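Local coordinates for protein cryptochrome DASH, chloroplastic/mitochondrial (Arabidopsis thaliana, PDB 2J4D) that repairs cyclobutane pyrimidine dimers in single-stranded DNA as a flavoprotein photolyase with a folate light antenna, and may also serve as a photoreceptor, at residues L346-R350 and G437-P442; C398-R403 and W432-G437. All blocks are in the same frame, centred on the assembly; numbering follows the deposited sequence.

Interaction 1: L346-R350 and G437-P442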
ATOM      1  N   LEU A 346     -21.491   5.985  -3.787  1.00 23.26           N
ATOM      2  CA  LEU A 346     -22.283   5.315  -2.757  1.00 24.57           C
ATOM      3  C   LEU A 346     -22.875   3.990  -3.223  1.00 25.48           C
ATOM      4  O   LEU A 346     -22.837   3.002  -2.493  1.00 25.85           O
ATOM      5  CB  LEU A 346     -23.403   6.245  -2.271  1.00 28.53           C
ATOM      6  CG  LEU A 346     -24.313   5.715  -1.154  1.00 29.97           C
ATOM      7  CD1 LEU A 346     -23.478   5.373   0.074  1.00 29.99           C
ATOM      8  CD2 LEU A 346     -25.371   6.767  -0.809  1.00 32.25           C
ATOM      9  N   GLY A 347     -23.415   3.969  -4.439  1.00 25.47           N
ATOM     10  CA  GLY A 347     -24.005   2.751  -4.967  1.00 25.97           C
ATOM     11  C   GLY A 347     -22.980   1.747  -5.458  1.00 27.45           C
ATOM     12  O   GLY A 347     -23.328   0.612  -5.800  1.00 22.91           O
ATOM     13  N   GLY A 348     -21.719   2.172  -5.503  1.00 26.80           N
ATOM     14  CA  GLY A 348     -20.634   1.307  -5.939  1.00 24.60           C
ATOM     15  C   GLY A 348     -20.738   0.818  -7.370  1.00 27.57           C
ATOM     16  O   GLY A 348     -21.596   1.270  -8.122  1.00 24.42           O
ATOM     17  N   PRO A 349     -19.857  -0.105  -7.784  1.00 27.71           N
ATOM     18  CA  PRO A 349     -19.875  -0.648  -9.144  1.00 31.61           C
ATOM     19  C   PRO A 349     -21.229  -1.278  -9.467  1.00 34.43           C
ATOM     20  O   PRO A 349     -21.680  -1.253 -10.610  1.00 33.62           O
ATOM     21  CB  PRO A 349     -18.746  -1.675  -9.116  1.00 31.05           C
ATOM     22  CG  PRO A 349     -17.766  -1.063  -8.148  1.00 31.22           C
ATOM     23  CD  PRO A 349     -18.676  -0.583  -7.039  1.00 30.42           C
ATOM     24  N   ARG A 350     -21.873  -1.843  -8.450  1.00 37.90           N
ATOM     25  CA  ARG A 350     -23.173  -2.470  -8.636  1.00 42.60           C
ATOM     26  C   ARG A 350     -24.247  -1.395  -8.859  1.00 45.08           C
ATOM     27  O   ARG A 350     -25.354  -1.699  -9.305  1.00 45.68           O
ATOM     28  CB  ARG A 350     -23.517  -3.339  -7.416  1.00 43.05           C
ATOM     29  CG  ARG A 350     -24.583  -4.403  -7.678  1.00 48.20           C
ATOM     30  CD  ARG A 350     -24.944  -5.194  -6.417  1.00 49.10           C
ATOM     31  NE  ARG A 350     -23.809  -5.930  -5.869  1.00 52.11           N
ATOM     32  CZ  ARG A 350     -23.871  -6.719  -4.799  1.00 54.41           C
ATOM     33  NH1 ARG A 350     -25.020  -6.881  -4.154  1.00 54.34           N
ATOM     34  NH2 ARG A 350     -22.783  -7.350  -4.372  1.00 52.51           N
ATOM     35  N   GLY A 437     -21.156  -4.584   0.269  1.00 26.92           N
ATOM     36  CA  GLY A 437     -22.116  -5.240  -0.598  1.00 27.73           C
ATOM     37  C   GLY A 437     -22.493  -4.457  -1.844  1.00 27.85           C
ATOM     38  O   GLY A 437     -23.575  -4.657  -2.397  1.00 26.02           O
ATOM     39  N   VAL A 438     -21.615  -3.566  -2.299  1.00 26.37           N
ATOM     40  CA  VAL A 438     -21.903  -2.776  -3.493  1.00 26.19           C
ATOM     41  C   VAL A 438     -20.944  -3.070  -4.652  1.00 28.08           C
ATOM     42  O   VAL A 438     -20.902  -2.332  -5.645  1.00 27.84           O
ATOM     43  CB  VAL A 438     -21.886  -1.261  -3.179  1.00 26.25           C
ATOM     44  CG1 VAL A 438     -22.933  -0.944  -2.119  1.00 30.30           C
ATOM     45  CG2 VAL A 438     -20.501  -0.830  -2.705  1.00 25.27           C
ATOM     46  N   GLY A 439     -20.170  -4.142  -4.508  1.00 26.38           N
ATOM     47  CA  GLY A 439     -19.244  -4.558  -5.547  1.00 27.90           C
ATOM     48  C   GLY A 439     -20.026  -5.464  -6.479  1.00 30.66           C
ATOM     49  O   GLY A 439     -21.207  -5.702  -6.233  1.00 30.68           O
ATOM     50  N   ASN A 440     -19.399  -5.983  -7.529  1.00 32.28           N
ATOM     51  CA  ASN A 440     -20.146  -6.835  -8.444  1.00 34.11           C
ATOM     52  C   ASN A 440     -20.053  -8.332  -8.244  1.00 35.21           C
ATOM     53  O   ASN A 440     -20.228  -9.104  -9.189  1.00 35.52           O
ATOM     54  CB  ASN A 440     -19.814  -6.466  -9.889  1.00 33.19           C
ATOM     55  CG  ASN A 440     -20.611  -5.265 -10.374  1.00 35.51           C
ATOM     56  OD1 ASN A 440     -20.109  -4.449 -11.143  1.00 34.62           O
ATOM     57  ND2 ASN A 440     -21.859  -5.158  -9.930  1.00 32.91           N
ATOM     58  N   ASP A 441     -19.743  -8.758  -7.026  1.00 35.71           N
ATOM     59  CA  ASP A 441     -19.739 -10.181  -6.761  1.00 40.29           C
ATOM     60  C   ASP A 441     -20.642 -10.365  -5.559  1.00 43.19           C
ATOM     61  O   ASP A 441     -20.208 -10.307  -4.410  1.00 42.34           O
ATOM     62  CB  ASP A 441     -18.371 -10.748  -6.434  1.00 39.45           C
ATOM     63  CG  ASP A 441     -18.398 -12.273  -6.373  1.00 41.81           C
ATOM     64  OD1 ASP A 441     -19.508 -12.833  -6.498  1.00 44.76           O
ATOM     65  OD2 ASP A 441     -17.348 -12.912  -6.210  1.00 39.13           O
ATOM     66  N   PRO A 442     -21.938 -10.573  -5.817  1.00 46.51           N
ATOM     67  CA  PRO A 442     -22.957 -10.769  -4.790  1.00 47.58           C
ATOM     68  C   PRO A 442     -22.660 -11.971  -3.899  1.00 48.26           C
ATOM     69  O   PRO A 442     -23.159 -12.044  -2.778  1.00 46.56           O
ATOM     70  CB  PRO A 442     -24.234 -10.933  -5.606  1.00 48.64           C
ATOM     71  CG  PRO A 442     -23.974 -10.024  -6.796  1.00 50.19           C
ATOM     72  CD  PRO A 442     -22.561 -10.458  -7.146  1.00 48.02           C
TER

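Interaction 2: C398-R403 and W432-G437. With FAD (flavin-adenine dinucleotide), chain C.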
ATOM      1  N   CYS A 398     -15.559  -3.180   8.992  1.00 24.22           N
ATOM      2  CA  CYS A 398     -16.285  -2.710   7.812  1.00 23.18           C
ATOM      3  C   CYS A 398     -17.746  -3.162   7.911  1.00 23.47           C
ATOM      4  O   CYS A 398     -18.682  -2.374   7.709  1.00 22.81           O
ATOM      5  CB  CYS A 398     -15.655  -3.284   6.535  1.00 23.17           C
ATOM      6  SG  CYS A 398     -16.722  -3.153   5.073  1.00 25.09           S
ATOM      7  N   SER A 399     -17.940  -4.437   8.214  1.00 21.14           N
ATOM      8  CA  SER A 399     -19.292  -4.974   8.349  1.00 24.57           C
ATOM      9  C   SER A 399     -20.037  -4.242   9.468  1.00 23.84           C
ATOM     10  O   SER A 399     -21.200  -3.881   9.323  1.00 26.24           O
ATOM     11  CB  SER A 399     -19.236  -6.475   8.665  1.00 25.28           C
ATOM     12  OG  SER A 399     -20.542  -7.019   8.782  1.00 30.00           O
ATOM     13  N   PHE A 400     -19.355  -4.015  10.586  1.00 26.48           N
ATOM     14  CA  PHE A 400     -19.977  -3.328  11.712  1.00 26.75           C
ATOM     15  C   PHE A 400     -20.469  -1.926  11.344  1.00 28.04           C
ATOM     16  O   PHE A 400     -21.610  -1.544  11.649  1.00 24.89           O
ATOM     17  CB  PHE A 400     -18.997  -3.219  12.879  1.00 27.89           C
ATOM     18  CG  PHE A 400     -19.609  -2.639  14.124  1.00 30.39           C
ATOM     19  CD1 PHE A 400     -20.382  -3.432  14.969  1.00 32.25           C
ATOM     20  CD2 PHE A 400     -19.430  -1.295  14.443  1.00 27.12           C
ATOM     21  CE1 PHE A 400     -20.967  -2.896  16.116  1.00 29.69           C
ATOM     22  CE2 PHE A 400     -20.010  -0.746  15.588  1.00 32.05           C
ATOM     23  CZ  PHE A 400     -20.782  -1.551  16.427  1.00 31.47           C
ATOM     24  N   LEU A 401     -19.606  -1.153  10.695  1.00 25.32           N
ATOM     25  CA  LEU A 401     -19.968   0.203  10.308  1.00 23.15           C
ATOM     26  C   LEU A 401     -21.141   0.242   9.355  1.00 23.89           C
ATOM     27  O   LEU A 401     -22.061   1.052   9.510  1.00 25.91           O
ATOM     28  CB  LEU A 401     -18.778   0.914   9.664  1.00 24.05           C
ATOM     29  CG  LEU A 401     -19.095   2.355   9.245  1.00 27.74           C
ATOM     30  CD1 LEU A 401     -17.887   3.233   9.512  1.00 28.61           C
ATOM     31  CD2 LEU A 401     -19.508   2.405   7.776  1.00 23.64           C
ATOM     32  N   VAL A 402     -21.106  -0.636   8.362  1.00 24.97           N
ATOM     33  CA  VAL A 402     -22.151  -0.688   7.357  1.00 25.94           C
ATOM     34  C   VAL A 402     -23.454  -1.345   7.802  1.00 28.56           C
ATOM     35  O   VAL A 402     -24.533  -0.790   7.606  1.00 27.99           O
ATOM     36  CB  VAL A 402     -21.661  -1.437   6.090  1.00 27.60           C
ATOM     37  CG1 VAL A 402     -22.823  -1.659   5.124  1.00 28.13           C
ATOM     38  CG2 VAL A 402     -20.549  -0.647   5.413  1.00 26.43           C
ATOM     39  N   ARG A 403     -23.346  -2.523   8.402  1.00 29.94           N
ATOM     40  CA  ARG A 403     -24.529  -3.277   8.796  1.00 32.11           C
ATOM     41  C   ARG A 403     -25.082  -3.056  10.197  1.00 32.70           C
ATOM     42  O   ARG A 403     -26.294  -2.995  10.377  1.00 33.83           O
ATOM     43  CB  ARG A 403     -24.265  -4.764   8.558  1.00 34.60           C
ATOM     44  CG  ARG A 403     -23.872  -5.044   7.111  1.00 36.57           C
ATOM     45  CD  ARG A 403     -23.909  -6.520   6.755  1.00 41.76           C
ATOM     46  NE  ARG A 403     -23.798  -6.703   5.309  1.00 45.08           N
ATOM     47  CZ  ARG A 403     -22.693  -6.455   4.615  1.00 43.98           C
ATOM     48  NH1 ARG A 403     -21.611  -6.025   5.246  1.00 48.04           N
ATOM     49  NH2 ARG A 403     -22.672  -6.613   3.297  1.00 41.22           N
ATOM     50  N   TRP A 432     -13.647  -2.219   0.399  1.00 19.31           N
ATOM     51  CA  TRP A 432     -14.804  -1.605   1.048  1.00 20.12           C
ATOM     52  C   TRP A 432     -16.096  -1.849   0.258  1.00 22.72           C
ATOM     53  O   TRP A 432     -17.131  -2.144   0.857  1.00 23.44           O
ATOM     54  CB  TRP A 432     -14.609  -0.091   1.263  1.00 19.42           C
ATOM     55  CG  TRP A 432     -13.962   0.244   2.579  1.00 19.41           C
ATOM     56  CD1 TRP A 432     -12.628   0.440   2.819  1.00 18.58           C
ATOM     57  CD2 TRP A 432     -14.616   0.349   3.853  1.00 19.09           C
ATOM     58  NE1 TRP A 432     -12.413   0.652   4.162  1.00 18.59           N
ATOM     59  CE2 TRP A 432     -13.615   0.602   4.819  1.00 18.66           C
ATOM     60  CE3 TRP A 432     -15.950   0.250   4.271  1.00 21.18           C
ATOM     61  CZ2 TRP A 432     -13.907   0.756   6.182  1.00 18.37           C
ATOM     62  CZ3 TRP A 432     -16.240   0.401   5.625  1.00 22.39           C
ATOM     63  CH2 TRP A 432     -15.221   0.651   6.563  1.00 17.57           C
ATOM     64  N   THR A 433     -16.050  -1.741  -1.073  1.00 20.88           N
ATOM     65  CA  THR A 433     -17.262  -1.975  -1.857  1.00 22.63           C
ATOM     66  C   THR A 433     -17.728  -3.405  -1.644  1.00 24.19           C
ATOM     67  O   THR A 433     -18.933  -3.663  -1.535  1.00 25.73           O
ATOM     68  CB  THR A 433     -17.056  -1.739  -3.372  1.00 22.03           C
ATOM     69  OG1 THR A 433     -16.072  -2.646  -3.880  1.00 23.14           O
ATOM     70  CG2 THR A 433     -16.622  -0.315  -3.628  1.00 23.46           C
ATOM     71  N   TYR A 434     -16.774  -4.334  -1.586  1.00 22.95           N
ATOM     72  CA  TYR A 434     -17.091  -5.735  -1.345  1.00 25.32           C
ATOM     73  C   TYR A 434     -17.774  -5.884   0.014  1.00 26.47           C
ATOM     74  O   TYR A 434     -18.887  -6.404   0.108  1.00 28.66           O
ATOM     75  CB  TYR A 434     -15.814  -6.579  -1.371  1.00 26.40           C
ATOM     76  CG  TYR A 434     -15.545  -7.224  -2.708  1.00 27.95           C
ATOM     77  CD1 TYR A 434     -15.589  -6.477  -3.887  1.00 28.64           C
ATOM     78  CD2 TYR A 434     -15.254  -8.585  -2.802  1.00 29.35           C
ATOM     79  CE1 TYR A 434     -15.352  -7.067  -5.126  1.00 25.63           C
ATOM     80  CE2 TYR A 434     -15.013  -9.186  -4.035  1.00 29.90           C
ATOM     81  CZ  TYR A 434     -15.064  -8.421  -5.192  1.00 29.03           C
ATOM     82  OH  TYR A 434     -14.822  -9.004  -6.415  1.00 28.33           O
ATOM     83  N   GLY A 435     -17.101  -5.415   1.062  1.00 23.94           N
ATOM     84  CA  GLY A 435     -17.654  -5.503   2.402  1.00 25.02           C
ATOM     85  C   GLY A 435     -18.992  -4.807   2.564  1.00 25.68           C
ATOM     86  O   GLY A 435     -19.845  -5.255   3.330  1.00 26.93           O
ATOM     87  N   ALA A 436     -19.185  -3.712   1.840  1.00 25.20           N
ATOM     88  CA  ALA A 436     -20.422  -2.953   1.916  1.00 25.26           C
ATOM     89  C   ALA A 436     -21.518  -3.571   1.050  1.00 27.04           C
ATOM     90  O   ALA A 436     -22.662  -3.130   1.088  1.00 26.85           O
ATOM     91  CB  ALA A 436     -20.176  -1.515   1.491  1.00 27.02           C
ATOM     92  N   GLY A 437     -21.156  -4.584   0.269  1.00 26.92           N
ATOM     93  CA  GLY A 437     -22.116  -5.240  -0.598  1.00 27.73           C
ATOM     94  C   GLY A 437     -22.493  -4.457  -1.844  1.00 27.85           C
ATOM     95  O   GLY A 437     -23.575  -4.657  -2.397  1.00 26.02           O
TER
HETATM   96  PA  FAD C1498      -1.029 -10.778   3.888  1.00 21.50           P
HETATM   97  O1A FAD C1498       0.356 -11.086   4.298  1.00 18.10           O
HETATM   98  O2A FAD C1498      -2.139 -11.662   4.319  1.00 19.34           O
HETATM   99  O5B FAD C1498      -1.115 -10.667   2.286  1.00 19.70           O
HETATM  100  C5B FAD C1498       0.074 -10.436   1.499  1.00 16.55           C
HETATM  101  C4B FAD C1498      -0.217  -9.296   0.516  1.00 18.02           C
HETATM  102  O4B FAD C1498      -1.326  -9.674  -0.298  1.00 17.38           O
HETATM  103  C3B FAD C1498      -0.617  -7.974   1.161  1.00 18.62           C
HETATM  104  O3B FAD C1498       0.497  -7.235   1.633  1.00 18.28           O
HETATM  105  C2B FAD C1498      -1.379  -7.329   0.044  1.00 20.21           C
HETATM  106  O2B FAD C1498      -0.595  -6.587  -0.864  1.00 20.32           O
HETATM  107  C1B FAD C1498      -2.118  -8.514  -0.603  1.00 17.78           C
HETATM  108  N9A FAD C1498      -3.494  -8.743  -0.114  1.00 18.60           N
HETATM  109  C8A FAD C1498      -3.910  -9.634   0.856  1.00 20.77           C
HETATM  110  N7A FAD C1498      -5.221  -9.598   1.053  1.00 22.73           N
HETATM  111  C5A FAD C1498      -5.682  -8.647   0.169  1.00 19.35           C
HETATM  112  C6A FAD C1498      -6.980  -8.148  -0.095  1.00 19.58           C
HETATM  113  N6A FAD C1498      -8.084  -8.570   0.506  1.00 19.70           N
HETATM  114  N1A FAD C1498      -7.097  -7.163  -1.062  1.00 16.00           N
HETATM  115  C2A FAD C1498      -5.980  -6.696  -1.711  1.00 19.84           C
HETATM  116  N3A FAD C1498      -4.713  -7.128  -1.505  1.00 18.69           N
HETATM  117  C4A FAD C1498      -4.615  -8.092  -0.549  1.00 20.89           C
HETATM  118  N1  FAD C1498      -4.810  -3.596   1.425  1.00 15.24           N
HETATM  119  C2  FAD C1498      -3.954  -2.626   0.947  1.00 18.86           C
HETATM  120  O2  FAD C1498      -2.877  -2.922   0.463  1.00 17.70           O
HETATM  121  N3  FAD C1498      -4.353  -1.283   1.034  1.00 17.27           N
HETATM  122  C4  FAD C1498      -5.566  -0.865   1.578  1.00 19.67           C
HETATM  123  O4  FAD C1498      -5.861   0.343   1.629  1.00 17.11           O
HETATM  124  C4X FAD C1498      -6.440  -1.866   2.067  1.00 17.71           C
HETATM  125  N5  FAD C1498      -7.681  -1.537   2.634  1.00 21.02           N
HETATM  126  C5X FAD C1498      -8.584  -2.534   3.009  1.00 19.35           C
HETATM  127  C6  FAD C1498      -9.868  -2.202   3.459  1.00 19.23           C
HETATM  128  C7  FAD C1498     -10.807  -3.186   3.848  1.00 16.32           C
HETATM  129  C7M FAD C1498     -12.176  -2.762   4.322  1.00 18.46           C
HETATM  130  C8  FAD C1498     -10.417  -4.572   3.775  1.00 19.40           C
HETATM  131  C8M FAD C1498     -11.356  -5.699   4.173  1.00 16.65           C
HETATM  132  C9  FAD C1498      -9.128  -4.917   3.322  1.00 16.87           C
HETATM  133  C9A FAD C1498      -8.188  -3.917   2.931  1.00 18.68           C
HETATM  134  N10 FAD C1498      -6.876  -4.238   2.472  1.00 18.73           N
HETATM  135  C10 FAD C1498      -6.024  -3.227   1.974  1.00 17.85           C
HETATM  136  C1' FAD C1498      -6.525  -5.655   2.133  1.00 18.25           C
HETATM  137  C2' FAD C1498      -5.859  -6.491   3.245  1.00 17.63           C
HETATM  138  O2' FAD C1498      -6.623  -6.401   4.435  1.00 21.08           O
HETATM  139  C3' FAD C1498      -4.443  -5.980   3.500  1.00 20.13           C
HETATM  140  O3' FAD C1498      -3.670  -5.996   2.284  1.00 21.00           O
HETATM  141  C4' FAD C1498      -3.638  -6.803   4.521  1.00 18.54           C
HETATM  142  O4' FAD C1498      -4.277  -6.775   5.798  1.00 16.72           O
HETATM  143  C5' FAD C1498      -2.235  -6.221   4.631  1.00 19.82           C
HETATM  144  O5' FAD C1498      -1.460  -6.986   5.557  1.00 19.80           O
HETATM  145  P   FAD C1498      -0.476  -8.159   5.178  1.00 21.02           P
HETATM  146  O1P FAD C1498       0.536  -7.548   4.300  1.00 18.41           O
HETATM  147  O2P FAD C1498       0.063  -8.757   6.430  1.00 21.40           O
HETATM  148  O3P FAD C1498      -1.328  -9.318   4.505  1.00 18.92           O

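Interaction 1: L346-R350 and G437-P442
A Schellman motif closes helix 425-436 at Gly437, whose positive phi turns the chain into the loop 437-442; there it meets the loop 346-350, with both lying in the helical FAD-binding domain of this class-1 photolyase. The two irregular segments run side by side without strand pairing, and carbonyls of the 437-442 loop receive the donors of Arg350. The backbone N of Arg350 gives a nearly straight hydrogen bond to Val438 O (3.0 Å, 163°). Its side chain, extended through chi1 and chi2, reaches along the loop to place both NE and NH2 on one acceptor, Gly439 O, at 2.6 and 2.9 Å. That carbonyl lies at the edge of the guanidinium, near its plane. Outside the two segments, Arg350 NH2 also forms a salt bridge with Asp445. Gly437 O stands over one face of the guanidinium, 3.2 Å from Arg350 CZ; Arg350 NH1 is also 3.2 Å from Gly437 O, but at too poor an angle for a hydrogen bond. Pro442 CG packs on the opposite face. The CA-to-CB bond of Asp441, probably part of an ATP site, points away from 346-350, and its carboxylate forms a salt bridge with Arg443; Leu346 O accepts a hydrogen bond from Trp409 NE1. Close packing of Gly348 and Pro349 against Val438 completes the contact. Gly348 has positive phi, and a CB there would clash with Val438 CG2. Pro349 N, 3.3 Å from Val438 O, has no hydrogen to share, and the ring carbon Pro349 CD lies 3.2 Å from Val438 O.

Interaction 2: C398-R403 and W432-G437
Cys398 is the main bump on the face of helix 391-404 that meets helix 425-436, and the hollow it enters is made by Gly435. The sulfur comes within 3.7 Å of Gly435 CA; a CB on that glycine would fall only 2.4 Å from Cys398 SG. On its other flank the thiol leans on the indole of Trp432, SG lying 3.6 Å from Trp432 CE3 in an oblique sulfur-aromatic contact, while Cys398 CB sits over the ring face as a CH-pi donor, 4.1 Å from the centroid of the six-membered ring. The short helical segments cross at -57°, with axes 9.5 Å apart, in the all-helical FAD-binding domain of the photolyase/cryptochrome family. One turn on from Cys398, Val402 fills the angle between indole and helix end: its CG2 faces the edge of the ring at Trp432 CZ3 (4.4 Å) and touches Ala436 CB (4.0 Å). Trp432 is part of the flavin pocket. Its NE1 approaches the FAD methyl C7M to 3.4 Å, and that methyl lies over the ring face. Phe416 meets the indole edge-to-face from helix 409-419. Where the helix 425-436 ends, Arg403 reaches across with its guanidinium edge to Gly435 O, NH1 donating at 2.7 Å and NH2 more weakly to the same Gly435 O at 3.1 Å.

From the N terminus, the chain leaves helix 317-339 and enters the loop 346-350, the first half of interaction 1. It then passes through several helices, including 391-404, which carries the first half of interaction 2, and 409-419. Interaction 2 closes the loop from helix 391-404 to the end of helix 425-436. It nests inside the longer loop, from 346-350 to 437-442, that interaction 1 closes by tying the loop after helix 317-339 to the one after helix 425-436. Gly437 belongs to both contacts, whose centres are about 10 Å apart. Val438 N probably donates to Thr433 O (2.8 Å), linking the outgoing loop to the helix, and Pro349 CD packs on Thr433 CG2.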